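Local coordinates for acetoin utilization protein (Exiguobacterium sibiricum, PDB 2Q04) that is of unproven function but, as a member of the GNAT family, probably transfers an acetyl group, with a likely role in acetoin utilization, at residues T134-H139 / P173-H178. Sequence-based numbering, arbitrary orientation. Where two conformers were deposited one is given.
With CA (calcium ion), chain G; EDO (1,2-ethanediol), chain J.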
loop_
_atom_site.group_PDB
_atom_site.type_symbol
_atom_site.label_atom_id
_atom_site.label_comp_id
_atom_site.label_asym_id
_atom_site.label_seq_id
_atom_site.Cartn_x
_atom_site.Cartn_y
_atom_site.Cartn_z
ATOM N N THR A 134 -4.280 1.025 5.784
ATOM C CA THR A 134 -5.696 1.054 6.097
ATOM C C THR A 134 -6.494 0.712 4.867
ATOM O O THR A 134 -6.185 1.184 3.775
ATOM C CB THR A 134 -6.120 2.431 6.557
ATOM O OG1 THR A 134 -5.707 3.404 5.585
ATOM C CG2 THR A 134 -5.498 2.761 7.898
ATOM N N GLU A 135 -7.529 -0.113 5.040
ATOM C CA GLU A 135 -8.404 -0.525 3.924
ATOM C C GLU A 135 -9.867 -0.331 4.320
ATOM O O GLU A 135 -10.296 -0.815 5.354
ATOM C CB GLU A 135 -8.143 -1.996 3.556
ATOM C CG GLU A 135 -6.807 -2.235 2.800
ATOM C CD GLU A 135 -6.841 -1.735 1.347
ATOM O OE1 GLU A 135 -7.946 -1.645 0.781
ATOM O OE2 GLU A 135 -5.756 -1.436 0.774
ATOM N N TYR A 136 -10.614 0.405 3.492
ATOM C CA TYR A 136 -12.005 0.709 3.758
ATOM C C TYR A 136 -12.892 0.172 2.637
ATOM O O TYR A 136 -12.593 0.364 1.458
ATOM C CB TYR A 136 -12.198 2.210 3.858
ATOM C CG TYR A 136 -11.265 2.888 4.824
ATOM C CD1 TYR A 136 -11.677 3.201 6.117
ATOM C CD2 TYR A 136 -9.982 3.248 4.442
ATOM C CE1 TYR A 136 -10.826 3.854 7.010
ATOM C CE2 TYR A 136 -9.116 3.891 5.331
ATOM C CZ TYR A 136 -9.550 4.194 6.609
ATOM O OH TYR A 136 -8.717 4.843 7.476
ATOM N N TYR A 137 -14.042 -0.400 3.009
ATOM C CA TYR A 137 -14.943 -1.048 2.031
ATOM C C TYR A 137 -15.333 -0.099 0.872
ATOM O O TYR A 137 -15.609 -0.552 -0.249
ATOM C CB TYR A 137 -16.228 -1.557 2.726
ATOM C CG TYR A 137 -17.340 -0.519 2.766
ATOM C CD1 TYR A 137 -18.122 -0.262 1.632
ATOM C CD2 TYR A 137 -17.582 0.234 3.910
ATOM C CE1 TYR A 137 -19.109 0.705 1.643
ATOM C CE2 TYR A 137 -18.593 1.200 3.936
ATOM C CZ TYR A 137 -19.336 1.443 2.793
ATOM O OH TYR A 137 -20.324 2.412 2.796
ATOM N N TRP A 138 -15.375 1.210 1.155
ATOM C CA TRP A 138 -15.889 2.203 0.178
ATOM C C TRP A 138 -14.902 2.565 -0.981
ATOM O O TRP A 138 -15.206 3.432 -1.807
ATOM C CB TRP A 138 -16.388 3.485 0.898
ATOM C CG TRP A 138 -15.392 4.104 1.871
ATOM C CD1 TRP A 138 -14.274 4.810 1.556
ATOM C CD2 TRP A 138 -15.483 4.119 3.307
ATOM N NE1 TRP A 138 -13.637 5.229 2.701
ATOM C CE2 TRP A 138 -14.372 4.830 3.789
ATOM C CE3 TRP A 138 -16.382 3.577 4.225
ATOM C CZ2 TRP A 138 -14.135 5.017 5.159
ATOM C CZ3 TRP A 138 -16.146 3.766 5.597
ATOM C CH2 TRP A 138 -15.040 4.477 6.040
ATOM N N HIS A 139 -13.745 1.894 -1.016
ATOM C CA HIS A 139 -12.777 2.072 -2.099
ATOM C C HIS A 139 -12.594 0.769 -2.901
ATOM O O HIS A 139 -11.801 0.720 -3.839
ATOM C CB HIS A 139 -11.420 2.531 -1.538
ATOM C CG HIS A 139 -11.470 3.851 -0.826
ATOM N ND1 HIS A 139 -10.928 4.043 0.426
ATOM C CD2 HIS A 139 -12.005 5.041 -1.191
ATOM C CE1 HIS A 139 -11.118 5.297 0.797
ATOM N NE2 HIS A 139 -11.771 5.922 -0.165
ATOM N N PRO A 173 -12.151 5.444 14.877
ATOM C CA PRO A 173 -13.563 5.545 14.529
ATOM C C PRO A 173 -13.891 5.103 13.090
ATOM O O PRO A 173 -14.825 4.352 12.886
ATOM C CB PRO A 173 -13.860 7.033 14.710
ATOM C CG PRO A 173 -12.879 7.489 15.701
ATOM C CD PRO A 173 -11.641 6.703 15.447
ATOM N N GLU A 174 -13.126 5.580 12.118
ATOM C CA GLU A 174 -13.406 5.274 10.707
ATOM C C GLU A 174 -13.278 3.772 10.412
ATOM O O GLU A 174 -14.155 3.174 9.781
ATOM C CB GLU A 174 -12.476 6.067 9.769
ATOM C CG GLU A 174 -12.901 7.535 9.536
ATOM C CD GLU A 174 -11.897 8.319 8.662
ATOM O OE1 GLU A 174 -11.143 7.681 7.898
ATOM O OE2 GLU A 174 -11.886 9.562 8.727
ATOM N N ILE A 175 -12.189 3.177 10.849
ATOM C CA ILE A 175 -11.995 1.750 10.663
ATOM C C ILE A 175 -13.016 0.943 11.456
ATOM O O ILE A 175 -13.616 0.007 10.931
ATOM C CB ILE A 175 -10.582 1.327 11.062
ATOM C CG1 ILE A 175 -9.592 1.784 9.997
ATOM C CG2 ILE A 175 -10.505 -0.196 11.232
ATOM C CD1 ILE A 175 -8.188 1.610 10.384
ATOM N N ALA A 176 -13.255 1.354 12.703
ATOM C CA ALA A 176 -14.166 0.645 13.583
ATOM C C ALA A 176 -15.610 0.697 13.089
ATOM O O ALA A 176 -16.435 -0.127 13.487
ATOM C CB ALA A 176 -14.076 1.209 14.987
ATOM N N SER A 177 -15.916 1.662 12.219
ATOM C CA SER A 177 -17.306 1.907 11.787
ATOM C C SER A 177 -17.928 0.711 11.042
ATOM O O SER A 177 -19.145 0.636 10.884
ATOM C CB SER A 177 -17.367 3.128 10.876
ATOM O OG SER A 177 -16.930 2.806 9.567
ATOM N N HIS A 178 -17.083 -0.175 10.535
ATOM C CA HIS A 178 -17.543 -1.354 9.766
ATOM C C HIS A 178 -16.504 -2.481 9.930
ATOM O O HIS A 178 -15.344 -2.283 9.625
ATOM C CB HIS A 178 -17.673 -0.982 8.249
ATOM C CG HIS A 178 -18.460 -1.982 7.428
ATOM N ND1 HIS A 178 -17.959 -3.216 7.068
ATOM C CD2 HIS A 178 -19.678 -1.889 6.838
ATOM C CE1 HIS A 178 -18.854 -3.856 6.335
ATOM N NE2 HIS A 178 -19.902 -3.071 6.180
HETATM CA CA CA G . -5.083 2.643 2.151
HETATM C C1 EDO J . -8.664 -2.163 -3.323
HETATM O O1 EDO J . -8.216 -2.907 -2.167
HETATM C C2 EDO J . -8.001 -0.801 -3.363
HETATM O O2 EDO J . -8.756 0.077 -4.196
HETATM O O HOH W 1 -3.162 2.864 3.963
HETATM O O HOH W 2 -4.125 0.423 1.858
HETATM O O HOH W 3 -6.443 5.001 2.201
#
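Tyr-136 and Ile-175 bring the two backbones to their closest, with CA atoms 7.0 Å apart, where the end of strand 130-135 passes into a 3-10 turn beside the short helix 173-176. The turn is closed by a hydrogen bond from His-139 N to Tyr-136 O. Tyr-137 and His-178 mark a second, wider approach.

The segments meet mostly through side chains, a worked example of packing by aromatic and aliphatic groups, with the main-chain Glu-174 O also touched by Trp-138. CG of Tyr-136 is anti to its carbonyl carbon (chi1 -52°), and the ring crosses Ile-175 at about a right angle, CE1 lying 3.8 Å from Ile-175 CG1. The same CE1 also touches Glu-174 CB. The Ile-175 methyl CD1 meets Thr-134 CG2 at 3.8 Å, whereas Thr-134 O binds the calcium ion together with Gly-99 O and three waters. Trp-138 comes in by its six-membered ring: CH2 is 4.1 Å from Glu-174 O, and Ser-177 OG lies at the ring's edge near its plane, nearest CZ3. Ser-177 OG donates to Glu-174 O over 2.8 Å, tilted 25° from the carbonyl plane. At the second approach, Tyr-137 CD2 sits over one face of the His-178 imidazole, offset toward its rim, with the two planes 38° apart; His-178 ND1 is hydrogen-bonded to Ala-180 N.

Parallel strands 95-103 and 130-135, linked through helix 112-121 in a beta-alpha-beta arrangement consistent with the GNAT fold, share the calcium ion. Strand 130-135 also pairs antiparallel with strand 182-187, Glu-135 hydrogen-bonding Cys-182 through the backbone, and helix 149-162 packs against Glu-135 and His-178.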